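Side-chain contacts in phospho-furanose lactonase (Mycoplasma synoviae, PDB 3OVG), which hydrolyses phosphorylated and carboxy 1,4-lactones, including D-xylono- and L-arabino-1,4-lactone 5-phosphates, with two zinc ions in each subunit: residues 7-12 against 128-133; 24-29 against 184-189; 135-138 against 144-147; 224-229 against 235-240. All blocks are in the same frame, centred on the assembly; numbering follows the deposited sequence.

Interaction 1 (7-12 against 128-133)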
# COMPACT_ATOMS: atom_id res chain seq x y z
N PHE A 7 -25.04 -30.61 30.92
CA PHE A 7 -24.10 -29.59 31.35
C PHE A 7 -23.50 -28.79 30.20
O PHE A 7 -23.53 -29.23 29.05
CB PHE A 7 -22.99 -30.21 32.20
CG PHE A 7 -22.04 -31.07 31.42
CD1 PHE A 7 -20.92 -30.51 30.83
CD2 PHE A 7 -22.29 -32.43 31.26
CE1 PHE A 7 -20.01 -31.33 30.12
CE2 PHE A 7 -21.42 -33.24 30.56
CZ PHE A 7 -20.28 -32.69 29.98
N ALA A 8 -22.98 -27.62 30.53
CA ALA A 8 -22.09 -26.87 29.65
C ALA A 8 -20.72 -26.86 30.31
O ALA A 8 -20.61 -26.95 31.53
CB ALA A 8 -22.60 -25.45 29.45
N ARG A 9 -19.68 -26.72 29.52
CA ARG A 9 -18.34 -26.82 30.09
C ARG A 9 -17.69 -25.43 30.12
O ARG A 9 -17.27 -24.94 29.08
CB ARG A 9 -17.49 -27.79 29.25
CG ARG A 9 -16.03 -27.85 29.66
CD ARG A 9 -15.45 -29.22 29.34
NE ARG A 9 -16.15 -30.28 30.06
CZ ARG A 9 -16.12 -31.58 29.72
NH1 ARG A 9 -15.44 -32.00 28.66
NH2 ARG A 9 -16.80 -32.45 30.43
N THR A 10 -17.63 -24.79 31.29
CA THR A 10 -17.01 -23.47 31.41
C THR A 10 -15.58 -23.63 31.84
O THR A 10 -15.14 -24.73 32.20
CB THR A 10 -17.72 -22.52 32.43
OG1 THR A 10 -17.38 -22.88 33.78
CG2 THR A 10 -19.21 -22.54 32.26
N VAL A 11 -14.85 -22.52 31.79
CA VAL A 11 -13.44 -22.51 32.17
C VAL A 11 -13.29 -22.83 33.64
O VAL A 11 -12.30 -23.37 34.07
CB VAL A 11 -12.72 -21.17 31.80
CG1 VAL A 11 -12.80 -20.98 30.27
CG2 VAL A 11 -13.35 -19.98 32.57
N LEU A 12 -14.33 -22.58 34.42
CA LEU A 12 -14.23 -22.89 35.84
C LEU A 12 -14.89 -24.22 36.17
O LEU A 12 -15.00 -24.56 37.33
CB LEU A 12 -14.87 -21.79 36.68
CG LEU A 12 -14.00 -20.63 37.18
CD1 LEU A 12 -12.62 -20.53 36.53
CD2 LEU A 12 -14.77 -19.32 37.08
N ALA A 128 -8.13 -33.28 23.59
CA ALA A 128 -7.36 -33.02 24.82
C ALA A 128 -7.78 -31.69 25.43
O ALA A 128 -7.86 -31.55 26.65
CB ALA A 128 -5.84 -33.02 24.53
N GLU A 129 -8.05 -30.69 24.59
CA GLU A 129 -8.42 -29.39 25.14
C GLU A 129 -9.80 -29.42 25.79
O GLU A 129 -10.03 -28.76 26.79
CB GLU A 129 -8.35 -28.28 24.09
CG GLU A 129 -6.93 -27.98 23.62
CD GLU A 129 -6.70 -26.50 23.35
OE1 GLU A 129 -7.42 -25.88 22.51
OE2 GLU A 129 -5.78 -25.97 24.00
N ILE A 130 -10.72 -30.17 25.19
CA ILE A 130 -12.07 -30.35 25.74
C ILE A 130 -12.06 -31.23 27.03
O ILE A 130 -12.76 -30.94 28.00
CB ILE A 130 -12.99 -31.01 24.67
CG1 ILE A 130 -13.15 -30.13 23.42
CG2 ILE A 130 -14.36 -31.30 25.24
CD1 ILE A 130 -14.01 -28.86 23.64
N GLU A 131 -11.23 -32.28 27.05
CA GLU A 131 -11.29 -33.29 28.10
C GLU A 131 -10.15 -33.29 29.13
O GLU A 131 -10.33 -33.79 30.24
CB GLU A 131 -11.50 -34.72 27.51
CG GLU A 131 -12.81 -34.82 26.70
CD GLU A 131 -13.18 -36.24 26.28
OE1 GLU A 131 -12.27 -37.09 26.03
OE2 GLU A 131 -14.41 -36.47 26.16
N GLU A 132 -9.00 -32.74 28.80
CA GLU A 132 -7.94 -32.67 29.79
C GLU A 132 -7.69 -31.24 30.26
O GLU A 132 -7.71 -30.95 31.45
CB GLU A 132 -6.66 -33.28 29.22
CG GLU A 132 -6.79 -34.78 28.98
CD GLU A 132 -5.57 -35.33 28.27
OE1 GLU A 132 -4.45 -35.06 28.74
OE2 GLU A 132 -5.73 -36.00 27.24
N GLY A 133 -7.46 -30.35 29.30
CA GLY A 133 -7.23 -28.94 29.62
C GLY A 133 -6.68 -28.20 28.41
O GLY A 133 -5.94 -28.77 27.61
O HOH W 1 -16.46 -34.55 26.92
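R9 NH1 has two partners, neither of them tight. R9 NH1 donates to the backbone O of I130 at 3.0 Å, and it makes a long bond to water 1. The bond to I130 is weak, because the N-H points well off the oxygen (130°). The contact joins the N-terminal β-hairpin, strands 7-10 and 13-16, to the last turn of helix 119-131 on the outer layer of a TIM barrel of the phosphotriesterase family. R9 starts out extended towards the helix, with CG anti to the backbone N (chi1 173°). R9 CD passes I130 O at 3.5 Å. The chain then bends at chi3 (-60°), and this turns NE and the guanidinium beyond it. The charge would probably suit a carbonyl at the C-terminal end of a helix. The main polar partner of R9 is D14, on the second strand of the hairpin, which forms a salt bridge with NE. On the helix side, water 1 donates to E131 OE2 at 2.9 Å, so arginine and glutamate are linked loosely through water. E131 OE2 also forms a salt bridge with K333. I130 itself is buried, and its side chain packs on T177 and T181 of helix 165-181. Its CG2 methyl touches R9 NH1 at 3.7 Å. E131 CG closes the contact at the edge of the guanidinium, near its plane, 4.3 Å from R9 NH1.

Interaction 2 (24-29 against 184-189). With ZN (zinc ion), chain G; ZN (zinc ion), chain H.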
# COMPACT_ATOMS: atom_id res chain seq x y z
N ASP A 24 -24.40 -14.67 25.61
CA ASP A 24 -23.84 -14.03 24.45
C ASP A 24 -23.01 -15.14 23.80
O ASP A 24 -22.00 -15.55 24.38
CB ASP A 24 -22.95 -12.91 24.97
CG ASP A 24 -22.06 -12.30 23.93
OD1 ASP A 24 -22.04 -12.74 22.75
OD2 ASP A 24 -21.37 -11.33 24.32
N CYS A 25 -23.42 -15.60 22.62
CA CYS A 25 -22.89 -16.84 22.06
C CYS A 25 -21.62 -16.71 21.22
O CYS A 25 -21.09 -17.72 20.75
CB CYS A 25 -23.97 -17.59 21.26
SG CYS A 25 -25.22 -18.34 22.36
N HIS A 26 -21.11 -15.49 21.07
CA HIS A 26 -19.89 -15.28 20.30
C HIS A 26 -19.33 -13.90 20.60
O HIS A 26 -19.87 -12.90 20.17
CB HIS A 26 -20.17 -15.48 18.81
CG HIS A 26 -18.98 -15.31 17.92
ND1 HIS A 26 -18.83 -16.01 16.74
CD2 HIS A 26 -17.88 -14.52 18.04
CE1 HIS A 26 -17.70 -15.63 16.16
NE2 HIS A 26 -17.11 -14.73 16.93
N ASP A 27 -18.23 -13.86 21.35
CA ASP A 27 -17.67 -12.58 21.74
C ASP A 27 -16.21 -12.72 22.15
O ASP A 27 -15.63 -13.81 22.03
CB ASP A 27 -18.51 -11.96 22.85
CG ASP A 27 -18.75 -10.48 22.62
OD1 ASP A 27 -17.78 -9.80 22.22
OD2 ASP A 27 -19.89 -10.01 22.80
N HIS A 28 -15.62 -11.63 22.64
CA HIS A 28 -14.20 -11.62 22.87
C HIS A 28 -13.89 -10.70 24.01
O HIS A 28 -14.66 -9.81 24.28
CB HIS A 28 -13.44 -11.13 21.63
CG HIS A 28 -13.71 -11.95 20.42
ND1 HIS A 28 -13.00 -13.10 20.15
CD2 HIS A 28 -14.65 -11.84 19.46
CE1 HIS A 28 -13.49 -13.65 19.05
NE2 HIS A 28 -14.49 -12.91 18.62
N PHE A 29 -12.74 -10.91 24.64
CA PHE A 29 -12.22 -9.93 25.58
C PHE A 29 -10.73 -9.74 25.35
O PHE A 29 -10.26 -8.62 25.16
CB PHE A 29 -12.50 -10.37 27.01
CG PHE A 29 -13.93 -10.20 27.42
CD1 PHE A 29 -14.50 -8.93 27.48
CD2 PHE A 29 -14.69 -11.29 27.77
CE1 PHE A 29 -15.86 -8.77 27.87
CE2 PHE A 29 -16.04 -11.14 28.16
CZ PHE A 29 -16.61 -9.87 28.23
N PRO A 184 -20.31 -28.74 21.82
CA PRO A 184 -20.89 -27.90 20.76
C PRO A 184 -19.84 -27.44 19.75
O PRO A 184 -18.62 -27.59 19.96
CB PRO A 184 -21.47 -26.70 21.51
CG PRO A 184 -21.08 -26.82 22.94
CD PRO A 184 -20.32 -28.10 23.15
N ILE A 185 -20.34 -26.89 18.64
CA ILE A 185 -19.55 -26.45 17.51
C ILE A 185 -20.06 -25.06 17.19
O ILE A 185 -21.28 -24.83 17.19
CB ILE A 185 -19.81 -27.38 16.28
CG1 ILE A 185 -19.27 -28.81 16.53
CG2 ILE A 185 -19.24 -26.81 15.01
CD1 ILE A 185 -19.66 -29.80 15.46
N LEU A 186 -19.16 -24.12 16.95
CA LEU A 186 -19.57 -22.88 16.27
C LEU A 186 -18.67 -22.59 15.07
O LEU A 186 -17.43 -22.64 15.17
CB LEU A 186 -19.61 -21.69 17.24
CG LEU A 186 -20.03 -20.33 16.63
CD1 LEU A 186 -20.84 -19.44 17.60
CD2 LEU A 186 -18.81 -19.54 16.11
N VAL A 187 -19.28 -22.33 13.92
CA VAL A 187 -18.52 -22.01 12.70
C VAL A 187 -18.63 -20.54 12.26
O VAL A 187 -19.74 -20.01 12.13
CB VAL A 187 -18.90 -22.94 11.54
CG1 VAL A 187 -17.93 -22.72 10.34
CG2 VAL A 187 -18.81 -24.42 12.00
N HIS A 188 -17.48 -19.88 12.05
CA HIS A 188 -17.37 -18.55 11.44
C HIS A 188 -17.57 -18.68 9.94
O HIS A 188 -16.80 -19.38 9.29
CB HIS A 188 -15.98 -17.92 11.74
CG HIS A 188 -15.49 -16.94 10.70
ND1 HIS A 188 -15.34 -15.59 10.95
CD2 HIS A 188 -15.12 -17.12 9.41
CE1 HIS A 188 -14.91 -14.98 9.86
NE2 HIS A 188 -14.76 -15.89 8.91
N THR A 189 -18.59 -18.04 9.36
CA THR A 189 -18.64 -17.94 7.90
C THR A 189 -18.16 -16.54 7.53
O THR A 189 -18.23 -15.63 8.37
CB THR A 189 -20.04 -18.19 7.34
OG1 THR A 189 -20.95 -17.20 7.83
CG2 THR A 189 -20.53 -19.59 7.74
ZN ZN G . -15.34 -13.18 16.51
ZN ZN H . -15.64 -14.63 13.16
O HOH W 2 -15.77 -12.44 14.32
O HOH W 3 -13.44 -11.66 15.90
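H26 and L186 meet with their side chains at about a right angle. L186 CD2 lies 3.6 Å from H26 ND1, oblique to the imidazole ring. The other methyl, CD1, turns to the backbone and sits 3.6 Å from C25 O. H26 ND1 has its polar partner in S215 OG. The torsion that sets CG of H26 anti to the backbone N (chi1 -179°) carries the ring past L186. H26 NE2 binds the zinc ion of chain G (the first) at 2.4 Å. H28 NE2 reaches the same zinc at 2.3 Å. From the other segment, H188 ND1 binds the zinc ion of chain H (the second) at 2.4 Å. Water 2 bridges the two ions, 2.4 Å from the first and 2.5 Å from the second. This is the binuclear centre of the phosphotriesterase family, in which such a bridging solvent is probably the nucleophile. Carboxylated K155 serves both zincs, D274 completes the first site and H216 the second. The contact spans the barrel interior: strand 22-25 lies next to strand 63-68, strand 185-190 pairs with strand 212-215, and L186 packs on Q213 and S215 of that neighbour.

Interaction 3 (135-138 against 144-147)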
# COMPACT_ATOMS: atom_id res chain seq x y z
N ASP A 135 -4.18 -25.94 26.36
CA ASP A 135 -2.75 -25.56 26.41
C ASP A 135 -2.63 -24.06 26.74
O ASP A 135 -3.16 -23.20 26.01
CB ASP A 135 -2.07 -25.91 25.06
CG ASP A 135 -0.57 -25.55 25.03
OD1 ASP A 135 0.03 -25.31 26.09
OD2 ASP A 135 -0.01 -25.51 23.92
N GLU A 136 -1.95 -23.75 27.83
CA GLU A 136 -1.69 -22.34 28.16
C GLU A 136 -0.83 -21.68 27.11
O GLU A 136 -0.81 -20.45 27.03
CB GLU A 136 -1.01 -22.19 29.53
CG GLU A 136 -1.91 -22.60 30.69
CD GLU A 136 -1.20 -22.54 32.04
OE1 GLU A 136 0.04 -22.30 32.07
OE2 GLU A 136 -1.90 -22.75 33.07
N TYR A 137 -0.10 -22.48 26.31
CA TYR A 137 0.74 -21.96 25.21
C TYR A 137 -0.02 -21.99 23.89
O TYR A 137 0.56 -21.71 22.83
CB TYR A 137 2.02 -22.76 25.05
CG TYR A 137 2.87 -22.81 26.28
CD1 TYR A 137 2.89 -21.76 27.17
CD2 TYR A 137 3.68 -23.90 26.54
CE1 TYR A 137 3.69 -21.79 28.31
CE2 TYR A 137 4.48 -23.95 27.68
CZ TYR A 137 4.47 -22.90 28.55
OH TYR A 137 5.26 -22.93 29.67
N ASN A 138 -1.31 -22.34 23.95
CA ASN A 138 -2.24 -22.21 22.81
C ASN A 138 -1.80 -22.90 21.53
O ASN A 138 -2.12 -22.45 20.45
CB ASN A 138 -2.58 -20.74 22.51
CG ASN A 138 -3.02 -19.99 23.76
OD1 ASN A 138 -2.28 -19.13 24.27
ND2 ASN A 138 -4.17 -20.35 24.29
N VAL A 144 3.87 -28.08 25.28
CA VAL A 144 2.48 -27.94 25.73
C VAL A 144 2.43 -27.87 27.25
O VAL A 144 3.12 -28.64 27.94
CB VAL A 144 1.60 -29.11 25.25
CG1 VAL A 144 0.25 -29.08 25.96
CG2 VAL A 144 1.42 -29.03 23.73
N LYS A 145 1.67 -26.92 27.80
CA LYS A 145 1.48 -26.86 29.26
C LYS A 145 -0.00 -26.67 29.55
O LYS A 145 -0.51 -25.54 29.40
CB LYS A 145 2.29 -25.72 29.87
CG LYS A 145 2.11 -25.53 31.41
CD LYS A 145 2.99 -24.36 31.93
CE LYS A 145 2.94 -24.23 33.49
NZ LYS A 145 1.52 -24.10 33.93
N ARG A 146 -0.68 -27.73 29.99
CA ARG A 146 -2.15 -27.68 30.11
C ARG A 146 -2.68 -26.96 31.36
O ARG A 146 -2.17 -27.16 32.45
CB ARG A 146 -2.77 -29.08 29.99
CG ARG A 146 -2.35 -29.85 28.69
CD ARG A 146 -3.34 -30.95 28.26
NE ARG A 146 -2.92 -31.51 26.97
CZ ARG A 146 -3.30 -31.03 25.79
NH1 ARG A 146 -4.17 -30.02 25.72
NH2 ARG A 146 -2.83 -31.58 24.68
N SER A 147 -3.68 -26.11 31.16
CA SER A 147 -4.46 -25.51 32.22
C SER A 147 -5.39 -26.56 32.83
O SER A 147 -5.69 -27.55 32.16
CB SER A 147 -5.37 -24.43 31.61
OG SER A 147 -5.97 -23.65 32.61
O HOH W 4 -4.37 -21.81 33.78
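D135 and K145 meet in the tight part of this contact. D135 OD1 takes two backbone N-H groups, from K145 N at 2.9 Å and from Y137 N at 2.8 Å. They arrive from opposite faces of the carboxylate plane, so OD1 is held from both faces, by its own turn and by the other segment. E136 N adds a bond of 2.8 Å to K145 O. D135 and R146 are paired in a single β-bridge. V144 CG1 packs on D135 CG at 3.7 Å and covers one face of the R146 guanidinium, whose NH1 binds G133 O. The bond from Y137 N makes an Asx turn, and D135 to N138 form a type I β-turn. Both segments belong to the long connection between helix 119-131 and strand 157-160 of the barrel, far from the zinc site. The outer side is looser and is built from long side chains. K145 is exposed and stretches out until it bends at its last torsion (chi4 -56°). This brings NZ to E136 OE1 in a salt bridge of 3.0 Å, approaching from above the carboxylate plane. K145 CB makes a CH-π contact over one face of the Y137 ring, 4.0 Å from the centroid. E136 OE2 is joined by water 4 to S147 OG. S147 OG also bonds to A149 N. Y137 packs on P118, and V144 on P142, of a neighbouring subunit.

Interaction 4 (224-229 against 235-240)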
# COMPACT_ATOMS: atom_id res chain seq x y z
N TYR A 224 -34.44 -15.53 2.95
CA TYR A 224 -34.80 -16.79 2.31
C TYR A 224 -33.70 -17.80 2.56
O TYR A 224 -33.97 -18.96 2.86
CB TYR A 224 -35.02 -16.58 0.79
CG TYR A 224 -36.08 -15.54 0.49
CD1 TYR A 224 -37.43 -15.82 0.74
CD2 TYR A 224 -35.75 -14.28 0.03
CE1 TYR A 224 -38.43 -14.85 0.49
CE2 TYR A 224 -36.73 -13.32 -0.24
CZ TYR A 224 -38.06 -13.61 -0.00
OH TYR A 224 -39.02 -12.67 -0.27
N TYR A 225 -32.47 -17.35 2.43
CA TYR A 225 -31.30 -18.17 2.71
C TYR A 225 -31.30 -18.60 4.18
O TYR A 225 -31.01 -19.74 4.48
CB TYR A 225 -30.02 -17.40 2.35
CG TYR A 225 -28.72 -18.22 2.45
CD1 TYR A 225 -28.57 -19.40 1.72
CD2 TYR A 225 -27.66 -17.79 3.25
CE1 TYR A 225 -27.40 -20.16 1.81
CE2 TYR A 225 -26.49 -18.53 3.35
CZ TYR A 225 -26.35 -19.71 2.62
OH TYR A 225 -25.17 -20.43 2.68
N TYR A 226 -31.61 -17.67 5.10
CA TYR A 226 -31.61 -17.98 6.53
C TYR A 226 -32.58 -19.14 6.78
O TYR A 226 -32.29 -20.13 7.46
CB TYR A 226 -32.11 -16.77 7.37
CG TYR A 226 -31.19 -15.58 7.43
CD1 TYR A 226 -29.89 -15.63 6.93
CD2 TYR A 226 -31.62 -14.39 8.03
CE1 TYR A 226 -29.06 -14.52 7.01
CE2 TYR A 226 -30.80 -13.28 8.10
CZ TYR A 226 -29.52 -13.35 7.60
OH TYR A 226 -28.71 -12.24 7.70
N GLU A 227 -33.74 -18.97 6.18
CA GLU A 227 -34.82 -19.90 6.36
C GLU A 227 -34.47 -21.27 5.77
O GLU A 227 -34.73 -22.31 6.40
CB GLU A 227 -36.09 -19.30 5.71
CG GLU A 227 -37.23 -20.26 5.68
CD GLU A 227 -38.47 -19.62 5.05
OE1 GLU A 227 -38.30 -18.70 4.20
OE2 GLU A 227 -39.59 -20.04 5.40
N LYS A 228 -33.86 -21.25 4.58
CA LYS A 228 -33.42 -22.45 3.88
C LYS A 228 -32.44 -23.26 4.73
O LYS A 228 -32.55 -24.50 4.85
CB LYS A 228 -32.73 -22.09 2.55
CG LYS A 228 -32.34 -23.33 1.67
CD LYS A 228 -31.57 -22.89 0.40
CE LYS A 228 -31.31 -24.01 -0.60
NZ LYS A 228 -32.57 -24.76 -0.96
N VAL A 229 -31.48 -22.55 5.31
CA VAL A 229 -30.42 -23.22 6.08
C VAL A 229 -31.02 -23.90 7.29
O VAL A 229 -30.81 -25.08 7.52
CB VAL A 229 -29.35 -22.24 6.55
CG1 VAL A 229 -28.39 -22.94 7.51
CG2 VAL A 229 -28.61 -21.66 5.35
N VAL A 235 -29.71 -26.51 11.94
CA VAL A 235 -28.66 -25.87 12.73
C VAL A 235 -29.20 -24.57 13.31
O VAL A 235 -30.36 -24.22 13.08
CB VAL A 235 -27.36 -25.62 11.91
CG1 VAL A 235 -26.75 -26.94 11.43
CG2 VAL A 235 -27.62 -24.65 10.75
N THR A 236 -28.38 -23.88 14.09
CA THR A 236 -28.77 -22.62 14.72
C THR A 236 -27.87 -21.51 14.15
O THR A 236 -26.64 -21.69 13.98
CB THR A 236 -28.65 -22.73 16.27
OG1 THR A 236 -29.56 -23.72 16.74
CG2 THR A 236 -28.90 -21.39 17.00
N LEU A 237 -28.50 -20.39 13.80
CA LEU A 237 -27.79 -19.22 13.30
C LEU A 237 -27.44 -18.32 14.48
O LEU A 237 -28.33 -17.89 15.19
CB LEU A 237 -28.66 -18.45 12.26
CG LEU A 237 -29.18 -19.31 11.09
CD1 LEU A 237 -29.97 -18.52 10.03
CD2 LEU A 237 -28.01 -20.12 10.45
N CYS A 238 -26.15 -18.10 14.72
CA CYS A 238 -25.70 -17.15 15.73
C CYS A 238 -25.46 -15.80 15.08
O CYS A 238 -24.49 -15.60 14.39
CB CYS A 238 -24.41 -17.61 16.43
SG CYS A 238 -23.86 -16.46 17.73
N PHE A 239 -26.37 -14.85 15.29
CA PHE A 239 -26.19 -13.54 14.70
C PHE A 239 -25.34 -12.64 15.54
O PHE A 239 -25.57 -12.52 16.75
CB PHE A 239 -27.55 -12.85 14.50
CG PHE A 239 -28.38 -13.49 13.46
CD1 PHE A 239 -28.03 -13.38 12.11
CD2 PHE A 239 -29.53 -14.21 13.80
CE1 PHE A 239 -28.81 -13.96 11.12
CE2 PHE A 239 -30.30 -14.80 12.81
CZ PHE A 239 -29.94 -14.67 11.47
N ASP A 240 -24.40 -11.93 14.91
CA ASP A 240 -23.97 -10.67 15.51
C ASP A 240 -24.52 -9.57 14.58
O ASP A 240 -25.48 -9.84 13.84
CB ASP A 240 -22.46 -10.63 15.64
CG ASP A 240 -21.77 -10.74 14.31
OD1 ASP A 240 -21.25 -9.71 13.86
OD2 ASP A 240 -21.77 -11.84 13.72
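Y226 meets L237 first and F239 further out. Its CB lies 3.8 Å from L237 CD1, and CG is still within touch of the same methyl. Beyond that the ring passes to F239: CD2 is 3.8 Å from F239 CZ, CE2 is 3.7 Å from F239 CE1, and CZ is 3.6 Å from F239 CE1. F239 CE1 therefore lies over one face of the tyrosine ring, displaced towards its rim. The planes of the Y226 and F239 rings are inclined at 59° to each other. At the tip, OH still touches F239 CE1 and forms a hydrogen bond with L217 O. The phenol reaches this way because CG is anti to the carbonyl carbon (chi1 -70°). One turn along the helix, V229 CG1 packs against V235 CG2 at 3.7 Å and L237 CD2 at 4.1 Å. All five residues are buried, and the contact between the segments is made mainly by apolar side chains. It is the second half of a β-α-β crossover in the TIM barrel, where helix 223-233 folds back over the strand that follows it. Their local directions make 139°. D240, next to F239, bonds to the zinc ligand H216 through its OD2. Around this unit, strand 236-239 runs parallel between strands 212-215 and 269-271; F239 packs on I269 and L271, and V235 also touches A199 of helix 195-205.

How the interactions relate
Interaction 2 is the most central, its centre about 1 Å from that of the chain; it combines leucine packing with zinc ligands. Interaction 4 is also buried but mainly apolar, and covers the outside of the same parallel sheet with a helix. The two touch through C238, whose SG is 3.7 Å from C25 CB. Interactions 1 and 3 lie further out and depend on charge, water and backbone oxygens. They meet where helix 119-131 gives way to the following loop: E129 OE2 is 2.8 Å from D135 N. Interactions 3 and 4 are on opposite sides of the chain's centre, their own centres about 34 Å apart.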